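PDB 6ZM9: Chains: A from Unidentified, which cleaves S-adenosyl methionine as a phage-encoded SAM lyase, held here in complex with 5'-deoxy-5'-methylthioadenosine. Local coordinates for residues G81-K84 and E85-T88; G95-L98 and R99-K103. All blocks are in the same frame, centred on the assembly; numbering follows the deposited sequence.

Contact 1. Residues G81-K84 and E85-T88; sequences GLSK and EDFT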
loop_
_atom_site.group_PDB
_atom_site.type_symbol
_atom_site.label_atom_id
_atom_site.label_comp_id
_atom_site.label_asym_id
_atom_site.label_seq_id
_atom_site.Cartn_x
_atom_site.Cartn_y
_atom_site.Cartn_z
ATOM N N GLY A 81 -20.118 7.372 -2.486
ATOM C CA GLY A 81 -21.068 6.999 -1.459
ATOM C C GLY A 81 -22.008 5.889 -1.871
ATOM O O GLY A 81 -23.226 5.996 -1.687
ATOM N N LEU A 82 -21.459 4.813 -2.424
ATOM C CA LEU A 82 -22.271 3.692 -2.849
ATOM C C LEU A 82 -22.682 2.860 -1.640
ATOM O O LEU A 82 -22.061 2.902 -0.576
ATOM C CB LEU A 82 -21.494 2.800 -3.812
ATOM C CG LEU A 82 -20.935 3.452 -5.085
ATOM C CD1 LEU A 82 -20.238 2.373 -5.939
ATOM C CD2 LEU A 82 -22.022 4.188 -5.850
ATOM N N SER A 83 -23.745 2.089 -1.825
ATOM C CA SER A 83 -24.119 1.118 -0.823
ATOM C C SER A 83 -23.086 0.000 -0.774
ATOM O O SER A 83 -22.338 -0.237 -1.732
ATOM C CB SER A 83 -25.483 0.520 -1.162
ATOM O OG SER A 83 -25.388 -0.355 -2.285
ATOM N N LYS A 84 -23.061 -0.727 0.328
ATOM C CA LYS A 84 -22.144 -1.874 0.518
ATOM C C LYS A 84 -22.339 -2.882 -0.621
ATOM O O LYS A 84 -21.350 -3.312 -1.185
ATOM C CB LYS A 84 -22.403 -2.524 1.874
ATOM C CG LYS A 84 -21.492 -3.682 2.223
ATOM C CD LYS A 84 -21.718 -4.195 3.623
ATOM C CE LYS A 84 -20.433 -4.586 4.313
ATOM N NZ LYS A 84 -20.660 -5.578 5.387
ATOM N N GLU A 85 -23.591 -3.231 -0.946
ATOM C CA GLU A 85 -23.863 -4.233 -1.974
ATOM C C GLU A 85 -23.458 -3.737 -3.356
ATOM O O GLU A 85 -22.898 -4.493 -4.158
ATOM C CB GLU A 85 -25.353 -4.600 -1.931
ATOM C CG GLU A 85 -25.896 -5.272 -3.193
ATOM C CD GLU A 85 -27.374 -5.628 -3.091
ATOM O OE1 GLU A 85 -27.894 -5.735 -1.959
ATOM O OE2 GLU A 85 -28.021 -5.797 -4.149
ATOM N N ASP A 86 -23.731 -2.467 -3.648
ATOM C CA ASP A 86 -23.382 -1.859 -4.950
ATOM C C ASP A 86 -21.858 -1.825 -5.109
ATOM O O ASP A 86 -21.359 -2.288 -6.121
ATOM C CB ASP A 86 -23.978 -0.466 -5.076
ATOM C CG ASP A 86 -23.864 0.083 -6.476
ATOM O OD1 ASP A 86 -23.575 -0.694 -7.378
ATOM O OD2 ASP A 86 -24.078 1.273 -6.646
ATOM N N PHE A 87 -21.145 -1.288 -4.133
ATOM C CA PHE A 87 -19.691 -1.237 -4.220
ATOM C C PHE A 87 -19.101 -2.635 -4.324
ATOM O O PHE A 87 -18.223 -2.894 -5.163
ATOM C CB PHE A 87 -19.130 -0.516 -2.999
ATOM C CG PHE A 87 -17.630 -0.384 -3.008
ATOM C CD1 PHE A 87 -17.026 0.599 -3.757
ATOM C CD2 PHE A 87 -16.838 -1.252 -2.298
ATOM C CE1 PHE A 87 -15.653 0.719 -3.795
ATOM C CE2 PHE A 87 -15.456 -1.118 -2.311
ATOM C CZ PHE A 87 -14.867 -0.133 -3.073
ATOM N N THR A 88 -19.527 -3.536 -3.444
ATOM C CA THR A 88 -18.967 -4.884 -3.432
ATOM C C THR A 88 -19.200 -5.574 -4.767
ATOM O O THR A 88 -18.297 -6.217 -5.313
ATOM C CB THR A 88 -19.586 -5.684 -2.283
ATOM O OG1 THR A 88 -19.218 -5.089 -1.029
ATOM C CG2 THR A 88 -19.110 -7.125 -2.314
HETATM O O HOH W 1 -25.221 2.546 -4.337
#

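Contact 2. Residues G95-L98 and R99-K103; sequences GKEL and REDFK. With PO4 (phosphate ion), chain B.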
loop_
_atom_site.group_PDB
_atom_site.type_symbol
_atom_site.label_atom_id
_atom_site.label_comp_id
_atom_site.label_asym_id
_atom_site.label_seq_id
_atom_site.Cartn_x
_atom_site.Cartn_y
_atom_site.Cartn_z
ATOM N N GLY A 95 -12.858 -7.430 -10.609
ATOM C CA GLY A 95 -11.854 -8.466 -10.406
ATOM C C GLY A 95 -12.054 -9.670 -11.310
ATOM O O GLY A 95 -11.087 -10.221 -11.845
ATOM N N LYS A 96 -13.312 -10.101 -11.481
ATOM C CA LYS A 96 -13.586 -11.249 -12.338
ATOM C C LYS A 96 -13.216 -10.955 -13.781
ATOM O O LYS A 96 -12.637 -11.808 -14.463
ATOM C CB LYS A 96 -15.058 -11.640 -12.246
ATOM C CG LYS A 96 -15.403 -12.360 -10.980
ATOM C CD LYS A 96 -16.780 -12.988 -11.063
ATOM C CE LYS A 96 -16.783 -14.363 -10.385
ATOM N NZ LYS A 96 -17.524 -15.425 -11.142
ATOM N N GLU A 97 -13.487 -9.740 -14.260
ATOM C CA GLU A 97 -13.142 -9.428 -15.643
ATOM C C GLU A 97 -11.633 -9.267 -15.817
ATOM O O GLU A 97 -11.077 -9.687 -16.837
ATOM C CB GLU A 97 -13.891 -8.204 -16.139
ATOM C CG GLU A 97 -13.735 -8.013 -17.648
ATOM C CD GLU A 97 -14.327 -9.160 -18.475
ATOM O OE1 GLU A 97 -15.506 -9.498 -18.253
ATOM O OE2 GLU A 97 -13.615 -9.731 -19.345
ATOM N N LEU A 98 -10.947 -8.660 -14.839
ATOM C CA LEU A 98 -9.488 -8.575 -14.916
ATOM C C LEU A 98 -8.854 -9.960 -14.976
ATOM O O LEU A 98 -7.883 -10.170 -15.710
ATOM C CB LEU A 98 -8.935 -7.793 -13.722
ATOM C CG LEU A 98 -9.203 -6.286 -13.767
ATOM C CD1 LEU A 98 -8.904 -5.673 -12.407
ATOM C CD2 LEU A 98 -8.436 -5.581 -14.873
ATOM N N ARG A 99 -9.388 -10.919 -14.210
ATOM C CA ARG A 99 -8.829 -12.266 -14.252
ATOM C C ARG A 99 -8.897 -12.835 -15.665
ATOM O O ARG A 99 -7.928 -13.415 -16.161
ATOM C CB ARG A 99 -9.554 -13.205 -13.280
ATOM C CG ARG A 99 -8.836 -14.567 -13.165
ATOM C CD ARG A 99 -9.742 -15.775 -13.112
ATOM N NE ARG A 99 -10.671 -15.861 -14.238
ATOM C CZ ARG A 99 -10.368 -16.285 -15.468
ATOM N NH1 ARG A 99 -9.138 -16.677 -15.789
ATOM N NH2 ARG A 99 -11.316 -16.298 -16.394
ATOM N N GLU A 100 -10.062 -12.708 -16.314
ATOM C CA GLU A 100 -10.209 -13.188 -17.682
ATOM C C GLU A 100 -9.293 -12.425 -18.631
ATOM O O GLU A 100 -8.602 -13.016 -19.468
ATOM C CB GLU A 100 -11.657 -13.009 -18.132
ATOM C CG GLU A 100 -11.822 -13.272 -19.631
ATOM C CD GLU A 100 -13.239 -13.120 -20.157
ATOM O OE1 GLU A 100 -14.195 -13.373 -19.406
ATOM O OE2 GLU A 100 -13.416 -12.763 -21.346
ATOM N N ASP A 101 -9.304 -11.092 -18.536
ATOM C CA ASP A 101 -8.630 -10.279 -19.536
ATOM C C ASP A 101 -7.127 -10.512 -19.523
ATOM O O ASP A 101 -6.464 -10.361 -20.556
ATOM C CB ASP A 101 -8.918 -8.797 -19.302
ATOM C CG ASP A 101 -10.388 -8.444 -19.489
ATOM O OD1 ASP A 101 -11.206 -9.337 -19.806
ATOM O OD2 ASP A 101 -10.722 -7.264 -19.284
ATOM N N PHE A 102 -6.569 -10.834 -18.358
ATOM C CA PHE A 102 -5.139 -11.074 -18.217
ATOM C C PHE A 102 -4.810 -12.554 -18.086
ATOM O O PHE A 102 -3.661 -12.899 -17.806
ATOM C CB PHE A 102 -4.569 -10.167 -17.129
ATOM C CG PHE A 102 -4.649 -8.721 -17.518
ATOM C CD1 PHE A 102 -3.795 -8.216 -18.480
ATOM C CD2 PHE A 102 -5.661 -7.907 -17.049
ATOM C CE1 PHE A 102 -3.897 -6.911 -18.907
ATOM C CE2 PHE A 102 -5.770 -6.582 -17.487
ATOM C CZ PHE A 102 -4.885 -6.091 -18.410
ATOM N N LYS A 103 -5.773 -13.429 -18.377
ATOM C CA LYS A 103 -5.523 -14.865 -18.487
ATOM C C LYS A 103 -4.929 -15.431 -17.203
ATOM O O LYS A 103 -4.051 -16.301 -17.238
ATOM C CB LYS A 103 -4.645 -15.192 -19.696
ATOM C CG LYS A 103 -5.243 -14.742 -21.011
ATOM C CD LYS A 103 -4.331 -15.140 -22.160
ATOM C CE LYS A 103 -4.871 -14.774 -23.512
ATOM N NZ LYS A 103 -3.892 -15.207 -24.557
HETATM P P PO4 B . -9.472 -16.947 -19.596
HETATM O O1 PO4 B . -8.766 -17.796 -18.558
HETATM O O2 PO4 B . -9.669 -17.859 -20.794
HETATM O O3 PO4 B . -10.798 -16.496 -19.040
HETATM O O4 PO4 B . -8.626 -15.737 -19.956
#

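Contact 1. Residues G81-K84 and E85-T88
S83 caps the start of helix 84-101: its OG takes the amide hydrogen of D86 N at 3.0 Å, the capping bond of an N-cap serine. With chi1 at 72°, OG is tucked between the serine's own N and carbonyl carbon, which turns the hydroxyl back over the first turn and brings it to the amide of D86. Close by, a water closes a bridge, accepting from S83 N and donating to D86 OD2, both at 2.9 Å. S83 and D86 are thus tied twice, directly through the amide of D86 and through water at its carboxylate. The other carboxylate oxygen, D86 OD1, faces along the helix to a salt bridge with K90.

Behind the cap the regular helix bonding begins, with F87 N meeting S83 O almost straight, 175° at the hydrogen. K84 O is gripped twice: T88 N and T88 OG1 approach from opposite faces of its carbonyl plane, the hydroxyl donating at 2.8 Å. That bond fixes the rotation of the threonine, OG1 lying beside its own backbone N.

Packing comes from L82. Its CD2 lies against D86 OD2 at 3.7 Å, while CD1 reaches F87 CA and the edge of the F87 ring, near the ring plane. L82 also touches I45 in a neighbouring loop, and its N bonds to D78. K84 leans on F11 and sends NZ to Q118, and F87 turns inward onto A13, so the first helical turn rests against strand 11-21 just after the chain leaves strand 66-77.

Contact 2. Residues G95-L98 and R99-K103
E97 and D101, one helical turn apart, bring carboxylate oxygens to within 2.5 Å, OE2 against OD1, with the two planes turned 42° from each other. At that distance one of the two acids probably holds a proton. E97 reaches across because its chain folds at chi2 (63°). E100 OE2 adds to the negative cluster, 3.6 Å from E97 OE2, and D35 of helix 29-43 lies close to D101 OD2.

Beyond E100, R99 grips a phosphate ion, probably from the crystallisation liquor, through a two-pronged edge: NH1 donates to O1 at 3.0 Å and NH2 to O3 at 2.7 Å. The phosphorus sits in the guanidinium plane, and the NH1 bond is nearly straight at 172°. Bends at chi2 and chi3 turn the arginine toward the ion, Q104 O takes a further bond from NH1, and W127 also donates to the phosphate.

On the buried face L98 and F102 run side by side, L98 CD2 meeting the ring edge at F102 CE2, 3.9 Å away, and both lean on D35. L98 O also sits at the edge of the F102 ring, near its plane, while Y27 stacks edge-to-face with F102.

Regular backbone bonds join the two ranges, D101 N to E97 O being 2.8 Å. The helix then ends in a Schellman motif, with K103 at positive phi, K103 N bonded to E100 O and Q104 N to R99 O. Acids thus crowd together close to where R99 holds an anion, and the close acid pair would probably raise the pKa of at least one carboxylate.

Overall arrangement
Both contacts lie on helix 84-101, contact 1 at its first turn and contact 2 over its last turns and the residues just beyond, with centres about 21 Å apart and nearest atoms about 8 Å, so they never touch. Contact 1 is a surface cap, contact 2 a partly buried end nearer the middle of the chain. The start is closed by a side-chain hydroxyl and a water, the finish by backbone bonds around a positive-phi residue. Charges differ too: D86 in contact 1 has a lysine partner, whereas acids gather in 95-103. No other chain of the assembly touches contact 1, while K96 in contact 2 bonds to S1 of the second subunit.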